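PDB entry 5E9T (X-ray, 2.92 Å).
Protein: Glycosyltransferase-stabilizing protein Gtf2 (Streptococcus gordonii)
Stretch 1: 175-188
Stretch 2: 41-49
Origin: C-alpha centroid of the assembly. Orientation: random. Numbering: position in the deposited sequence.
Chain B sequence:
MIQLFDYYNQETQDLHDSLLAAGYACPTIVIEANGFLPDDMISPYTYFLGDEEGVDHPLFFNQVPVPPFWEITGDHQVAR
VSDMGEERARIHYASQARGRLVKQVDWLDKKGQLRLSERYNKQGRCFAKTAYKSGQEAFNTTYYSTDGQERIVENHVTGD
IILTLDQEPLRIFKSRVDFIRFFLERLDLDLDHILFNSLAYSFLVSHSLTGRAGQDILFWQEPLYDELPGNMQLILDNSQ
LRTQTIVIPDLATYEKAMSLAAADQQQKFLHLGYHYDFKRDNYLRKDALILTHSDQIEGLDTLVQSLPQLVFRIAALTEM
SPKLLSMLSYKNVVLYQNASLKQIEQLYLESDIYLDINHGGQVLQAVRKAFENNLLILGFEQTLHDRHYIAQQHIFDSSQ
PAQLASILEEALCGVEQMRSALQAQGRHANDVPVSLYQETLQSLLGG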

# COMPACT_ATOMS: atom_id res chain seq x y z
N SER B 175 -33.61 8.98 19.91
CA SER B 175 -33.41 7.55 20.11
C SER B 175 -34.17 6.77 19.04
O SER B 175 -35.04 7.29 18.34
CB SER B 175 -33.86 7.12 21.51
OG SER B 175 -35.26 6.85 21.53
N ARG B 176 -33.81 5.48 18.94
CA ARG B 176 -34.46 4.58 17.99
C ARG B 176 -35.94 4.42 18.31
O ARG B 176 -36.77 4.32 17.39
CB ARG B 176 -33.76 3.22 18.02
CG ARG B 176 -34.33 2.20 17.06
CD ARG B 176 -33.22 1.59 16.22
NE ARG B 176 -32.25 0.84 17.02
CZ ARG B 176 -30.97 0.70 16.70
NH1 ARG B 176 -30.50 1.27 15.60
NH2 ARG B 176 -30.16 -0.01 17.48
N VAL B 177 -36.29 4.39 19.60
CA VAL B 177 -37.70 4.31 19.98
C VAL B 177 -38.46 5.51 19.45
O VAL B 177 -39.53 5.37 18.84
CB VAL B 177 -37.83 4.19 21.52
CG1 VAL B 177 -39.25 4.49 21.95
CG2 VAL B 177 -37.41 2.81 21.98
N ASP B 178 -37.91 6.71 19.64
CA ASP B 178 -38.57 7.91 19.16
C ASP B 178 -38.71 7.93 17.65
O ASP B 178 -39.64 8.54 17.11
CB ASP B 178 -37.82 9.15 19.65
CG ASP B 178 -38.02 9.40 21.13
OD1 ASP B 178 -39.00 10.09 21.49
OD2 ASP B 178 -37.20 8.90 21.94
N PHE B 179 -37.80 7.26 16.93
CA PHE B 179 -37.93 7.20 15.48
C PHE B 179 -39.06 6.28 15.06
O PHE B 179 -39.90 6.64 14.22
CB PHE B 179 -36.61 6.76 14.84
CG PHE B 179 -36.67 6.65 13.35
CD1 PHE B 179 -37.20 7.69 12.59
CD2 PHE B 179 -36.22 5.51 12.70
CE1 PHE B 179 -37.27 7.59 11.22
CE2 PHE B 179 -36.29 5.41 11.32
CZ PHE B 179 -36.82 6.46 10.58
N ILE B 180 -39.10 5.07 15.63
CA ILE B 180 -40.17 4.12 15.32
C ILE B 180 -41.53 4.75 15.61
O ILE B 180 -42.48 4.61 14.84
CB ILE B 180 -39.98 2.83 16.13
CG1 ILE B 180 -38.61 2.21 15.84
CG2 ILE B 180 -41.08 1.83 15.83
CD1 ILE B 180 -38.19 1.18 16.87
N ARG B 181 -41.62 5.46 16.72
CA ARG B 181 -42.84 6.13 17.14
C ARG B 181 -43.32 7.14 16.12
O ARG B 181 -44.52 7.21 15.82
CB ARG B 181 -42.56 6.78 18.47
CG ARG B 181 -42.50 5.76 19.57
CD ARG B 181 -43.88 5.48 20.01
NE ARG B 181 -44.24 6.42 21.04
CZ ARG B 181 -45.31 7.21 21.03
NH1 ARG B 181 -45.49 8.03 22.05
NH2 ARG B 181 -46.17 7.22 20.02
N PHE B 182 -42.41 7.96 15.62
CA PHE B 182 -42.74 8.85 14.52
C PHE B 182 -43.30 8.05 13.35
O PHE B 182 -44.28 8.47 12.72
CB PHE B 182 -41.49 9.62 14.12
CG PHE B 182 -41.65 10.37 12.85
CD1 PHE B 182 -41.31 9.79 11.64
CD2 PHE B 182 -42.11 11.67 12.87
CE1 PHE B 182 -41.45 10.49 10.47
CE2 PHE B 182 -42.25 12.38 11.70
CZ PHE B 182 -41.92 11.78 10.50
N PHE B 183 -42.70 6.90 13.06
CA PHE B 183 -43.12 6.09 11.93
C PHE B 183 -44.53 5.55 12.12
O PHE B 183 -45.34 5.56 11.18
CB PHE B 183 -42.12 4.94 11.73
CG PHE B 183 -42.32 4.17 10.46
CD1 PHE B 183 -42.26 4.81 9.23
CD2 PHE B 183 -42.56 2.81 10.50
CE1 PHE B 183 -42.44 4.09 8.07
CE2 PHE B 183 -42.74 2.09 9.34
CZ PHE B 183 -42.68 2.74 8.12
N LEU B 184 -44.86 5.09 13.33
CA LEU B 184 -46.19 4.57 13.59
C LEU B 184 -47.25 5.67 13.45
O LEU B 184 -48.27 5.47 12.79
CB LEU B 184 -46.25 3.95 14.99
CG LEU B 184 -45.41 2.69 15.16
CD1 LEU B 184 -45.58 2.10 16.55
CD2 LEU B 184 -45.76 1.68 14.07
N GLU B 185 -47.01 6.83 14.06
CA GLU B 185 -47.93 7.95 13.91
C GLU B 185 -48.00 8.40 12.45
O GLU B 185 -49.08 8.69 11.93
CB GLU B 185 -47.51 9.10 14.82
CG GLU B 185 -48.64 10.02 15.27
CD GLU B 185 -49.31 10.76 14.13
OE1 GLU B 185 -48.64 11.60 13.49
OE2 GLU B 185 -50.50 10.49 13.86
N ARG B 186 -46.84 8.46 11.78
CA ARG B 186 -46.79 8.99 10.42
C ARG B 186 -47.65 8.17 9.47
O ARG B 186 -48.33 8.73 8.60
CB ARG B 186 -45.34 9.04 9.94
CG ARG B 186 -45.16 9.35 8.47
CD ARG B 186 -45.67 10.74 8.13
NE ARG B 186 -45.22 11.15 6.81
CZ ARG B 186 -44.19 11.96 6.59
NH1 ARG B 186 -43.50 12.45 7.61
NH2 ARG B 186 -43.86 12.29 5.35
N LEU B 187 -47.63 6.85 9.61
CA LEU B 187 -48.42 5.98 8.77
C LEU B 187 -49.84 5.80 9.29
O LEU B 187 -50.63 5.08 8.66
CB LEU B 187 -47.74 4.61 8.63
CG LEU B 187 -46.72 4.45 7.50
CD1 LEU B 187 -45.61 5.48 7.60
CD2 LEU B 187 -46.15 3.04 7.51
N ASP B 188 -50.18 6.45 10.41
CA ASP B 188 -51.54 6.42 10.96
C ASP B 188 -51.98 4.98 11.23
O ASP B 188 -53.13 4.61 11.01
CB ASP B 188 -52.52 7.14 10.04
CG ASP B 188 -53.86 7.40 10.70
OD1 ASP B 188 -53.97 7.21 11.93
OD2 ASP B 188 -54.80 7.81 9.99
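Stretch 2 (41-49) MISPYTYFL

Stretch 1 is a regular helix from R176 to R186, begun by S175 at the N-cap position, where its OG donates a hydrogen bond to D178 OD2 (2.9 Å), and, after L187, followed by D188, whose positive phi belongs to a Schellman motif. Stretch 2 has a looser backbone: I42 and S43 are extended, and at P44 the chain bends into a weakly bonded helical turn, with Y47 N reaching back to S43 O at 2.8 Å in a weak bond. A proline suits this first turn, since its fixed phi is already near the helical value and its missing amide hydrogen is not needed there. The backbones come nearest at F183 and P44, whose CA atoms are 6.2 Å apart. From I42 to Y45 the chain runs broadly against the helix direction; the turn then brings Y47 and F48 back to F183. No hydrogen bond crosses between the stretches; the contact is one of apolar and aromatic packing.

F183 is its center. P44 CB lies over one face of the F183 ring, 3.5 Å from F183 CG, a CH-pi contact made close by the compact proline ring. The same phenylalanine turns its edge toward the face of Y47, with F183 CE1 3.4 Å from Y47 CD2, and meets F48 obliquely, F183 CD1 lying 3.8 Å from F48 CZ. One turn earlier, F179 directs its edge toward the face of Y45 and also touches the proline, F179 CE2 to P44 CB being 3.7 Å. Y45 starts away from the helix along CA-to-CB, yet its long side chain brings Y45 OH to 3.2 Å from R176 CD.

Toward the helix C-terminus, L187 packs against both I42 and Y47: L187 CD2 is 3.6 Å from I42 CD1 and also lies over the Y47 ring face. Nearby, R186 CG is 4.3 Å from F48 CZ.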

# COMPACT_ATOMS: atom_id res chain seq x y z
N MSE B 41 -44.01 -6.95 4.46
CA MSE B 41 -43.57 -6.09 5.55
C MSE B 41 -42.94 -4.78 5.07
O MSE B 41 -42.77 -4.56 3.87
CB MSE B 41 -42.58 -6.86 6.42
CG MSE B 41 -42.92 -8.35 6.50
SE MSE B 41 -41.80 -9.45 7.66
CE MSE B 41 -42.37 -11.21 7.08
N ILE B 42 -42.61 -3.91 6.02
CA ILE B 42 -41.96 -2.63 5.76
C ILE B 42 -41.03 -2.33 6.93
O ILE B 42 -41.10 -2.97 7.98
CB ILE B 42 -42.97 -1.47 5.59
CG1 ILE B 42 -43.98 -1.47 6.74
CG2 ILE B 42 -43.67 -1.53 4.24
CD1 ILE B 42 -44.73 -0.17 6.87
N SER B 43 -40.14 -1.36 6.73
CA SER B 43 -39.25 -0.90 7.79
C SER B 43 -39.11 0.61 7.69
O SER B 43 -39.00 1.15 6.59
CB SER B 43 -37.87 -1.56 7.68
OG SER B 43 -37.05 -1.19 8.77
N PRO B 44 -39.07 1.31 8.83
CA PRO B 44 -38.95 2.78 8.77
C PRO B 44 -37.67 3.24 8.09
O PRO B 44 -37.64 4.35 7.53
CB PRO B 44 -38.99 3.19 10.24
CG PRO B 44 -38.54 1.98 10.99
CD PRO B 44 -39.07 0.82 10.22
N TYR B 45 -36.62 2.42 8.12
CA TYR B 45 -35.37 2.81 7.47
C TYR B 45 -35.47 2.72 5.96
O TYR B 45 -34.98 3.61 5.24
CB TYR B 45 -34.23 1.94 8.00
CG TYR B 45 -33.90 2.21 9.44
CD1 TYR B 45 -33.14 3.32 9.80
CD2 TYR B 45 -34.36 1.38 10.45
CE1 TYR B 45 -32.84 3.58 11.12
CE2 TYR B 45 -34.06 1.64 11.78
CZ TYR B 45 -33.30 2.74 12.10
OH TYR B 45 -32.99 3.02 13.41
N THR B 46 -36.11 1.67 5.44
CA THR B 46 -36.22 1.45 4.01
C THR B 46 -37.47 2.06 3.39
O THR B 46 -37.57 2.12 2.16
CB THR B 46 -36.22 -0.06 3.71
OG1 THR B 46 -37.31 -0.67 4.40
CG2 THR B 46 -34.93 -0.69 4.19
N TYR B 47 -38.40 2.55 4.21
CA TYR B 47 -39.74 2.89 3.73
C TYR B 47 -39.73 4.16 2.88
O TYR B 47 -40.46 4.25 1.88
CB TYR B 47 -40.68 3.04 4.92
CG TYR B 47 -42.12 3.36 4.58
CD1 TYR B 47 -43.00 2.37 4.16
CD2 TYR B 47 -42.62 4.65 4.72
CE1 TYR B 47 -44.32 2.66 3.87
CE2 TYR B 47 -43.93 4.95 4.43
CZ TYR B 47 -44.78 3.95 4.01
OH TYR B 47 -46.09 4.25 3.72
N PHE B 48 -38.91 5.14 3.24
CA PHE B 48 -38.94 6.45 2.61
C PHE B 48 -37.94 6.61 1.47
O PHE B 48 -37.83 7.71 0.91
CB PHE B 48 -38.69 7.54 3.65
CG PHE B 48 -39.70 7.57 4.76
CD1 PHE B 48 -41.01 7.96 4.51
CD2 PHE B 48 -39.34 7.21 6.05
CE1 PHE B 48 -41.94 7.99 5.53
CE2 PHE B 48 -40.27 7.23 7.07
CZ PHE B 48 -41.57 7.62 6.81
N LEU B 49 -37.21 5.55 1.11
CA LEU B 49 -36.08 5.70 0.21
C LEU B 49 -36.47 5.75 -1.26
O LEU B 49 -35.65 6.16 -2.09
CB LEU B 49 -35.07 4.58 0.46
CG LEU B 49 -34.64 4.54 1.93
CD1 LEU B 49 -33.68 3.40 2.20
CD2 LEU B 49 -34.02 5.88 2.32